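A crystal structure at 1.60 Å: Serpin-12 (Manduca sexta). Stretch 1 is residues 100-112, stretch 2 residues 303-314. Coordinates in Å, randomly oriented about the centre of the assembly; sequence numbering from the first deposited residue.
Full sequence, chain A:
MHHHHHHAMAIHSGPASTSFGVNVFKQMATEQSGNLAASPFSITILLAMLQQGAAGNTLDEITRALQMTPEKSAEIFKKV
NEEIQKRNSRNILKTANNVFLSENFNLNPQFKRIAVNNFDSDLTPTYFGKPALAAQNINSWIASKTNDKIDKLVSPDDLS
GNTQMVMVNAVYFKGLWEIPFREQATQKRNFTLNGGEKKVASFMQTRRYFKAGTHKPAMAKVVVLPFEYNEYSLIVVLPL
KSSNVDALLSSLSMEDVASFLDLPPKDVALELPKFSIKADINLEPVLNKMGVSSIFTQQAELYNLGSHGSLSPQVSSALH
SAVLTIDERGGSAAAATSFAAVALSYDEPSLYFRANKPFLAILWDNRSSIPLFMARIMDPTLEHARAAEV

Stretch 1 100-112: FLSENFNLNPQFK
Stretch 2 (303-314) YNLGSHGSLSPQ

Two segments almost two hundred residues apart in one chain pair as a short antiparallel ladder, burying 635 Å² between them. Asn106 faces Ser307 as the hydrogen-bonded pair: Asn106 N donates to Ser307 O (2.8 Å) and Ser307 N to Asn106 O (3.0 Å). Next comes the non-hydrogen-bonded pair Leu107 and Gly306, whose CA atoms lie 4.4 Å apart; a CB on Gly306 would clash with Leu101 CD2. Asn108 N then donates to Leu305 O (3.0 Å). Phi/psi values of -85/130 at Asn106 and -151/146 at Ser307 keep both strands extended.

Leu305 and Phe105 cover the most surface. Leu305, buried with both chi angles t, sets CG over the face of the Phe111 ring, 3.8 Å from its centroid, while its CD2 meets Leu101 CD1 at 4.1 Å. A branched aliphatic side chain can thus touch a ring and another leucine at once. Phe111 has chi1 t. Asn108, also t, caps the helix that begins at Pro109; its OD1 accepts from Phe111 N at 2.9 Å.

Phe105 ends a type I turn starting at Ser102. With chi1 m and chi2 83°, its flat ring offers a face to Pro313, whose CB sits 3.8 Å from the ring centroid; that CB also lies 4.1 Å from Leu101 CD1. The His308 ring directs its edge toward the face of Phe105, centroids 5.9 Å apart and planes at 63°. Extended by chi1 t, His308 also donates from ND1 to Asn104 O (2.8 Å), so the imidazole serves as both aromatic partner and polar anchor. A type II' turn follows from His308 to Leu311, with Gly309 at phi/psi 54/-128, a positive phi that favours glycine.

Polar Asn106 and Ser307 point their side chains to the sheet face opposite the one Leu107 points to, where one water hydrogen-bonds Asn106 O (2.9 Å) and Ser307 OG (2.8 Å).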

# COMPACT_ATOMS: atom_id res chain seq x y z
N PHE A 100 -9.87 13.60 9.28
CA PHE A 100 -11.19 14.09 9.65
C PHE A 100 -11.16 14.46 11.12
O PHE A 100 -11.12 13.58 11.99
CB PHE A 100 -12.26 13.04 9.33
CG PHE A 100 -12.41 12.77 7.86
CD1 PHE A 100 -11.79 11.67 7.27
CD2 PHE A 100 -13.14 13.63 7.05
CE1 PHE A 100 -11.92 11.42 5.90
CE2 PHE A 100 -13.27 13.40 5.69
CZ PHE A 100 -12.66 12.29 5.11
N LEU A 101 -11.13 15.76 11.39
CA LEU A 101 -10.94 16.30 12.74
C LEU A 101 -12.27 16.78 13.30
O LEU A 101 -12.94 17.62 12.68
CB LEU A 101 -9.93 17.44 12.71
CG LEU A 101 -9.74 18.15 14.04
CD1 LEU A 101 -9.00 17.24 14.99
CD2 LEU A 101 -8.94 19.40 13.76
N SER A 102 -12.64 16.28 14.48
CA SER A 102 -13.88 16.69 15.12
C SER A 102 -13.98 18.20 15.23
O SER A 102 -13.00 18.88 15.54
CB SER A 102 -13.97 16.07 16.51
OG SER A 102 -14.94 16.72 17.31
N GLU A 103 -15.19 18.72 14.98
CA GLU A 103 -15.42 20.15 15.11
C GLU A 103 -15.30 20.65 16.55
O GLU A 103 -15.39 21.86 16.76
CB GLU A 103 -16.79 20.52 14.55
CG GLU A 103 -16.87 20.42 13.04
CD GLU A 103 -18.18 20.94 12.51
OE1 GLU A 103 -18.95 21.51 13.32
OE2 GLU A 103 -18.44 20.80 11.30
N ASN A 104 -15.10 19.77 17.53
CA ASN A 104 -14.72 20.23 18.86
C ASN A 104 -13.33 20.86 18.88
O ASN A 104 -13.00 21.60 19.82
CB ASN A 104 -14.77 19.08 19.87
CG ASN A 104 -16.19 18.59 20.12
OD1 ASN A 104 -17.13 19.38 20.14
ND2 ASN A 104 -16.34 17.28 20.30
N PHE A 105 -12.52 20.60 17.86
CA PHE A 105 -11.16 21.11 17.75
C PHE A 105 -11.09 22.13 16.62
O PHE A 105 -11.74 21.98 15.58
CB PHE A 105 -10.16 19.97 17.50
CG PHE A 105 -10.03 19.04 18.67
CD1 PHE A 105 -10.93 18.01 18.86
CD2 PHE A 105 -9.02 19.23 19.61
CE1 PHE A 105 -10.83 17.17 19.96
CE2 PHE A 105 -8.91 18.39 20.71
CZ PHE A 105 -9.82 17.36 20.88
N ASN A 106 -10.30 23.18 16.82
CA ASN A 106 -10.00 24.12 15.76
C ASN A 106 -8.82 23.59 14.95
O ASN A 106 -7.79 23.22 15.52
CB ASN A 106 -9.67 25.50 16.33
CG ASN A 106 -10.85 26.12 17.04
OD1 ASN A 106 -11.94 26.22 16.48
ND2 ASN A 106 -10.64 26.53 18.28
N LEU A 107 -8.97 23.54 13.63
CA LEU A 107 -7.88 23.02 12.82
C LEU A 107 -6.75 24.04 12.76
O LEU A 107 -6.96 25.25 12.86
CB LEU A 107 -8.37 22.67 11.41
CG LEU A 107 -8.84 23.71 10.40
CD1 LEU A 107 -7.68 24.40 9.69
CD2 LEU A 107 -9.73 23.02 9.38
N ASN A 108 -5.53 23.52 12.66
CA ASN A 108 -4.35 24.37 12.47
C ASN A 108 -4.20 24.67 10.98
O ASN A 108 -4.04 23.73 10.18
CB ASN A 108 -3.12 23.65 13.03
CG ASN A 108 -1.86 24.47 12.93
OD1 ASN A 108 -1.27 24.61 11.86
ND2 ASN A 108 -1.42 25.01 14.06
N PRO A 109 -4.28 25.93 10.56
CA PRO A 109 -4.22 26.23 9.12
C PRO A 109 -2.90 25.86 8.48
O PRO A 109 -2.87 25.50 7.29
CB PRO A 109 -4.46 27.74 9.06
CG PRO A 109 -5.11 28.08 10.38
CD PRO A 109 -4.51 27.14 11.37
N GLN A 110 -1.80 25.92 9.24
CA GLN A 110 -0.49 25.56 8.69
C GLN A 110 -0.40 24.06 8.44
O GLN A 110 0.14 23.63 7.41
CB GLN A 110 0.62 26.03 9.63
CG GLN A 110 2.03 25.61 9.22
CD GLN A 110 3.10 26.28 10.08
OE1 GLN A 110 3.09 26.16 11.31
NE2 GLN A 110 4.01 27.00 9.44
N PHE A 111 -0.91 23.25 9.37
CA PHE A 111 -0.99 21.81 9.12
C PHE A 111 -1.82 21.53 7.87
O PHE A 111 -1.44 20.71 7.03
CB PHE A 111 -1.60 21.10 10.34
CG PHE A 111 -1.62 19.60 10.23
CD1 PHE A 111 -2.62 18.95 9.53
CD2 PHE A 111 -0.63 18.84 10.84
CE1 PHE A 111 -2.64 17.56 9.43
CE2 PHE A 111 -0.66 17.44 10.76
CZ PHE A 111 -1.66 16.82 10.04
N LYS A 112 -2.96 22.21 7.74
CA LYS A 112 -3.78 22.02 6.56
C LYS A 112 -3.03 22.39 5.28
O LYS A 112 -3.10 21.66 4.29
CB LYS A 112 -5.08 22.82 6.68
CG LYS A 112 -5.96 22.74 5.44
CD LYS A 112 -7.15 23.66 5.55
CE LYS A 112 -8.00 23.64 4.29
NZ LYS A 112 -8.85 22.43 4.19
N TYR A 303 -0.79 19.10 19.14
CA TYR A 303 -1.40 20.41 19.27
C TYR A 303 -1.22 21.27 18.02
O TYR A 303 -2.02 22.18 17.79
CB TYR A 303 -0.82 21.13 20.49
CG TYR A 303 -1.62 22.33 20.91
CD1 TYR A 303 -2.81 22.17 21.61
CD2 TYR A 303 -1.19 23.63 20.61
CE1 TYR A 303 -3.56 23.26 22.00
CE2 TYR A 303 -1.94 24.72 20.99
CZ TYR A 303 -3.12 24.54 21.68
OH TYR A 303 -3.88 25.62 22.06
N ASN A 304 -0.20 21.00 17.21
CA ASN A 304 -0.02 21.77 15.98
C ASN A 304 -0.79 21.17 14.81
O ASN A 304 -0.62 21.62 13.67
CB ASN A 304 1.46 21.88 15.62
CG ASN A 304 2.21 22.83 16.53
OD1 ASN A 304 3.37 22.57 16.86
ND2 ASN A 304 1.57 23.91 16.93
N LEU A 305 -1.62 20.16 15.07
CA LEU A 305 -2.63 19.69 14.14
C LEU A 305 -3.98 20.35 14.42
O LEU A 305 -4.67 20.78 13.49
CB LEU A 305 -2.72 18.17 14.22
CG LEU A 305 -3.61 17.40 13.26
CD1 LEU A 305 -3.16 15.95 13.20
CD2 LEU A 305 -5.07 17.47 13.71
N GLY A 306 -4.38 20.42 15.69
CA GLY A 306 -5.62 21.08 16.08
C GLY A 306 -5.62 21.30 17.57
O GLY A 306 -4.76 20.79 18.30
N SER A 307 -6.63 22.04 18.04
CA SER A 307 -6.61 22.46 19.43
C SER A 307 -8.03 22.64 19.96
O SER A 307 -8.94 23.05 19.24
CB SER A 307 -5.83 23.77 19.61
OG SER A 307 -6.40 24.82 18.85
N HIS A 308 -8.19 22.33 21.25
CA HIS A 308 -9.41 22.64 21.99
C HIS A 308 -8.92 23.30 23.28
O HIS A 308 -8.50 22.60 24.20
CB HIS A 308 -10.24 21.39 22.28
CG HIS A 308 -11.47 21.64 23.09
ND1 HIS A 308 -12.74 21.58 22.56
CD2 HIS A 308 -11.63 21.94 24.41
CE1 HIS A 308 -13.63 21.84 23.50
NE2 HIS A 308 -12.98 22.06 24.63
N GLY A 309 -8.95 24.62 23.32
CA GLY A 309 -8.23 25.31 24.38
C GLY A 309 -6.80 24.84 24.36
O GLY A 309 -6.15 24.80 23.31
N SER A 310 -6.30 24.41 25.52
CA SER A 310 -4.94 23.91 25.62
C SER A 310 -4.84 22.41 25.38
O SER A 310 -3.77 21.83 25.60
CB SER A 310 -4.36 24.25 26.99
OG SER A 310 -5.19 23.69 27.99
N LEU A 311 -5.92 21.77 24.93
CA LEU A 311 -5.93 20.33 24.70
C LEU A 311 -5.57 20.01 23.26
O LEU A 311 -6.02 20.67 22.31
CB LEU A 311 -7.29 19.72 25.02
CG LEU A 311 -7.79 19.81 26.46
CD1 LEU A 311 -9.14 19.13 26.57
CD2 LEU A 311 -6.79 19.18 27.41
N SER A 312 -4.79 18.94 23.09
CA SER A 312 -4.47 18.31 21.82
C SER A 312 -5.48 17.21 21.49
O SER A 312 -5.93 16.50 22.39
CB SER A 312 -3.07 17.71 21.87
OG SER A 312 -2.82 16.95 20.69
N PRO A 313 -5.84 17.04 20.23
CA PRO A 313 -6.57 15.83 19.84
C PRO A 313 -5.64 14.63 19.87
O PRO A 313 -4.42 14.76 19.99
CB PRO A 313 -7.03 16.14 18.41
CG PRO A 313 -5.93 17.04 17.88
CD PRO A 313 -5.46 17.87 19.07
N GLN A 314 -6.24 13.45 19.80
CA GLN A 314 -5.47 12.24 19.53
C GLN A 314 -6.14 11.48 18.40
O GLN A 314 -7.27 11.79 18.00
CB GLN A 314 -5.33 11.35 20.78
CG GLN A 314 -6.61 10.69 21.24
CD GLN A 314 -7.41 11.55 22.19
OE1 GLN A 314 -6.88 12.49 22.82
NE2 GLN A 314 -8.69 11.26 22.29
O HOH W 1 -5.47 24.86 16.25
O HOH W 2 -9.06 26.07 20.39
O HOH W 3 -2.78 24.46 16.74